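Local coordinates for putative metal-sulfur cluster biosynthesis proteins YuaD (Bacillus subtilis, PDB 1ORU), which is of unknown function but carries a MOSC domain and may bind molybdenum and pyridoxal phosphate, at residues Y16-K21 / P39-F44. Residues are numbered along the deposited sequence; the frame is centred on the assembly and turned at random.
Sequences YIADTK and PGDLHF. With SO4 (sulfate ion), chain C.
An Asx turn at Asp41, set on a type I beta turn from Asp41 to Phe44, meets the chain just past the end of strand 5-17. The side chain of Asp41 makes the straighter of the two direct bonds across. Its CG is anti to the backbone N (chi1 -180°), and its two oxygens each accept a backbone N-H, one from each segment. Ala18 N donates to Asp41 OD1 at 2.8 Å, nearly straight and close to the C-O axis. His43 N donates to Asp41 OD2 at 2.8 Å, from above the carboxylate plane, and closes the Asx turn. A weak bond runs the other way, from Leu42 N to Ala18 O at 2.7 Å, bent to 125°. Replacing Asp41 with an alanine would remove both carboxylate bonds and would probably undo the Asx turn, leaving the weak Leu42 N bond as the direct hydrogen bond across. Beside these bonds Ala18 CB packs on Leu42 CB at 3.5 Å. The two methyls of Leu42 lie against successive carbonyls, CD1 by Thr20 O and CD2 3.6 Å from Lys21 O. Ile17 and Asp41 run antiparallel alongside each other, Ile17 CG1 3.5 Å from Asp41 OD1. At the positive phi of Gly40 (87°) a side chain would be pressed against Pro39 O. One water donates to both Asp19 O and Gly40 O and bridges the two backbones. His43 NE2 bonds weakly to a sulfate ion, most likely picked up from the crystallisation solution, which Lys48 also binds. Ile17 pairs through its backbone with Lys26 and packs on strand 26-28. The backbone of Tyr16 hydrogen-bonds that of Asn97, just before strand 98-101. The contact thus ties the loop between strands 30-33 and 47-49 to the end of strand 5-17 in the mixed sheet.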
loop_
_atom_site.group_PDB
_atom_site.type_symbol
_atom_site.label_atom_id
_atom_site.label_comp_id
_atom_site.label_asym_id
_atom_site.label_seq_id
_atom_site.Cartn_x
_atom_site.Cartn_y
_atom_site.Cartn_z
ATOM N N TYR A 16 12.861 17.856 -1.749
ATOM C CA TYR A 16 13.627 17.832 -2.994
ATOM C C TYR A 16 12.801 17.323 -4.171
ATOM O O TYR A 16 11.873 16.530 -3.998
ATOM C CB TYR A 16 14.842 16.914 -2.837
ATOM C CG TYR A 16 15.550 17.014 -1.506
ATOM C CD1 TYR A 16 16.714 17.767 -1.365
ATOM C CD2 TYR A 16 15.064 16.333 -0.390
ATOM C CE1 TYR A 16 17.378 17.833 -0.140
ATOM C CE2 TYR A 16 15.718 16.392 0.834
ATOM C CZ TYR A 16 16.872 17.140 0.955
ATOM O OH TYR A 16 17.521 17.190 2.168
ATOM N N ILE A 17 13.160 17.755 -5.374
ATOM C CA ILE A 17 12.445 17.322 -6.563
ATOM C C ILE A 17 13.407 16.869 -7.655
ATOM O O ILE A 17 14.529 17.370 -7.753
ATOM C CB ILE A 17 11.569 18.458 -7.131
ATOM C CG1 ILE A 17 10.637 17.910 -8.213
ATOM C CG2 ILE A 17 12.454 19.555 -7.715
ATOM C CD1 ILE A 17 9.664 18.937 -8.764
ATOM N N ALA A 18 12.963 15.906 -8.458
ATOM C CA ALA A 18 13.748 15.400 -9.582
ATOM C C ALA A 18 13.053 16.011 -10.792
ATOM O O ALA A 18 12.119 15.424 -11.335
ATOM C CB ALA A 18 13.677 13.875 -9.635
ATOM N N ASP A 19 13.496 17.199 -11.200
ATOM C CA ASP A 19 12.870 17.901 -12.317
ATOM C C ASP A 19 13.402 17.545 -13.701
ATOM O O ASP A 19 12.935 18.082 -14.707
ATOM C CB ASP A 19 12.953 19.417 -12.094
ATOM C CG ASP A 19 14.381 19.924 -12.025
ATOM O OD1 ASP A 19 15.175 19.389 -11.222
ATOM O OD2 ASP A 19 14.705 20.868 -12.774
ATOM N N THR A 20 14.377 16.645 -13.751
ATOM C CA THR A 20 14.937 16.197 -15.022
ATOM C C THR A 20 14.932 14.675 -15.028
ATOM O O THR A 20 14.299 14.047 -14.173
ATOM C CB THR A 20 16.388 16.693 -15.218
ATOM O OG1 THR A 20 17.258 16.050 -14.274
ATOM C CG2 THR A 20 16.458 18.190 -15.017
ATOM N N LYS A 21 15.646 14.085 -15.979
ATOM C CA LYS A 21 15.724 12.632 -16.084
ATOM C C LYS A 21 16.609 12.030 -14.994
ATOM O O LYS A 21 16.535 10.836 -14.723
ATOM C CB LYS A 21 16.264 12.232 -17.463
ATOM C CG LYS A 21 15.327 12.524 -18.630
ATOM C CD LYS A 21 15.004 14.011 -18.769
ATOM C CE LYS A 21 16.255 14.846 -19.017
ATOM N NZ LYS A 21 15.932 16.295 -19.171
ATOM N N PRO A 39 3.922 17.193 -8.806
ATOM C CA PRO A 39 3.847 17.625 -10.205
ATOM C C PRO A 39 5.211 18.100 -10.705
ATOM O O PRO A 39 5.908 18.855 -10.021
ATOM C CB PRO A 39 2.818 18.751 -10.157
ATOM C CG PRO A 39 1.900 18.310 -9.054
ATOM C CD PRO A 39 2.881 17.851 -7.996
ATOM N N GLY A 40 5.599 17.633 -11.888
ATOM C CA GLY A 40 6.876 18.029 -12.452
ATOM C C GLY A 40 8.033 17.156 -12.007
ATOM O O GLY A 40 9.147 17.287 -12.515
ATOM N N ASP A 41 7.773 16.265 -11.056
ATOM C CA ASP A 41 8.804 15.367 -10.547
ATOM C C ASP A 41 8.958 14.143 -11.444
ATOM O O ASP A 41 8.010 13.738 -12.118
ATOM C CB ASP A 41 8.448 14.894 -9.143
ATOM C CG ASP A 41 9.487 13.962 -8.571
ATOM O OD1 ASP A 41 10.565 14.450 -8.182
ATOM O OD2 ASP A 41 9.233 12.737 -8.523
ATOM N N LEU A 42 10.148 13.550 -11.419
ATOM C CA LEU A 42 10.463 12.368 -12.218
ATOM C C LEU A 42 9.559 11.167 -11.953
ATOM O O LEU A 42 9.327 10.357 -12.850
ATOM C CB LEU A 42 11.916 11.952 -11.981
ATOM C CG LEU A 42 12.427 10.694 -12.691
ATOM C CD1 LEU A 42 12.332 10.866 -14.210
ATOM C CD2 LEU A 42 13.868 10.435 -12.273
ATOM N N HIS A 43 9.056 11.039 -10.727
ATOM C CA HIS A 43 8.199 9.908 -10.399
ATOM C C HIS A 43 6.721 10.243 -10.244
ATOM O O HIS A 43 5.971 9.481 -9.628
ATOM C CB HIS A 43 8.704 9.215 -9.135
ATOM C CG HIS A 43 10.079 8.645 -9.278
ATOM N ND1 HIS A 43 11.211 9.320 -8.874
ATOM C CD2 HIS A 43 10.508 7.484 -9.827
ATOM C CE1 HIS A 43 12.279 8.599 -9.167
ATOM N NE2 HIS A 43 11.880 7.481 -9.748
ATOM N N PHE A 44 6.299 11.368 -10.815
ATOM C CA PHE A 44 4.905 11.796 -10.742
ATOM C C PHE A 44 4.035 11.041 -11.739
ATOM O O PHE A 44 4.461 10.774 -12.863
ATOM C CB PHE A 44 4.794 13.293 -11.035
ATOM C CG PHE A 44 3.383 13.811 -11.024
ATOM C CD1 PHE A 44 2.660 13.876 -9.836
ATOM C CD2 PHE A 44 2.770 14.226 -12.203
ATOM C CE1 PHE A 44 1.347 14.344 -9.819
ATOM C CE2 PHE A 44 1.454 14.697 -12.199
ATOM C CZ PHE A 44 0.741 14.755 -11.003
HETATM S S SO4 C . 12.308 2.848 -10.635
HETATM O O1 SO4 C . 11.951 4.252 -10.309
HETATM O O2 SO4 C . 12.353 2.056 -9.386
HETATM O O3 SO4 C . 11.300 2.269 -11.557
HETATM O O4 SO4 C . 13.635 2.825 -11.297
HETATM O O HOH W 1 10.304 18.739 -14.428
#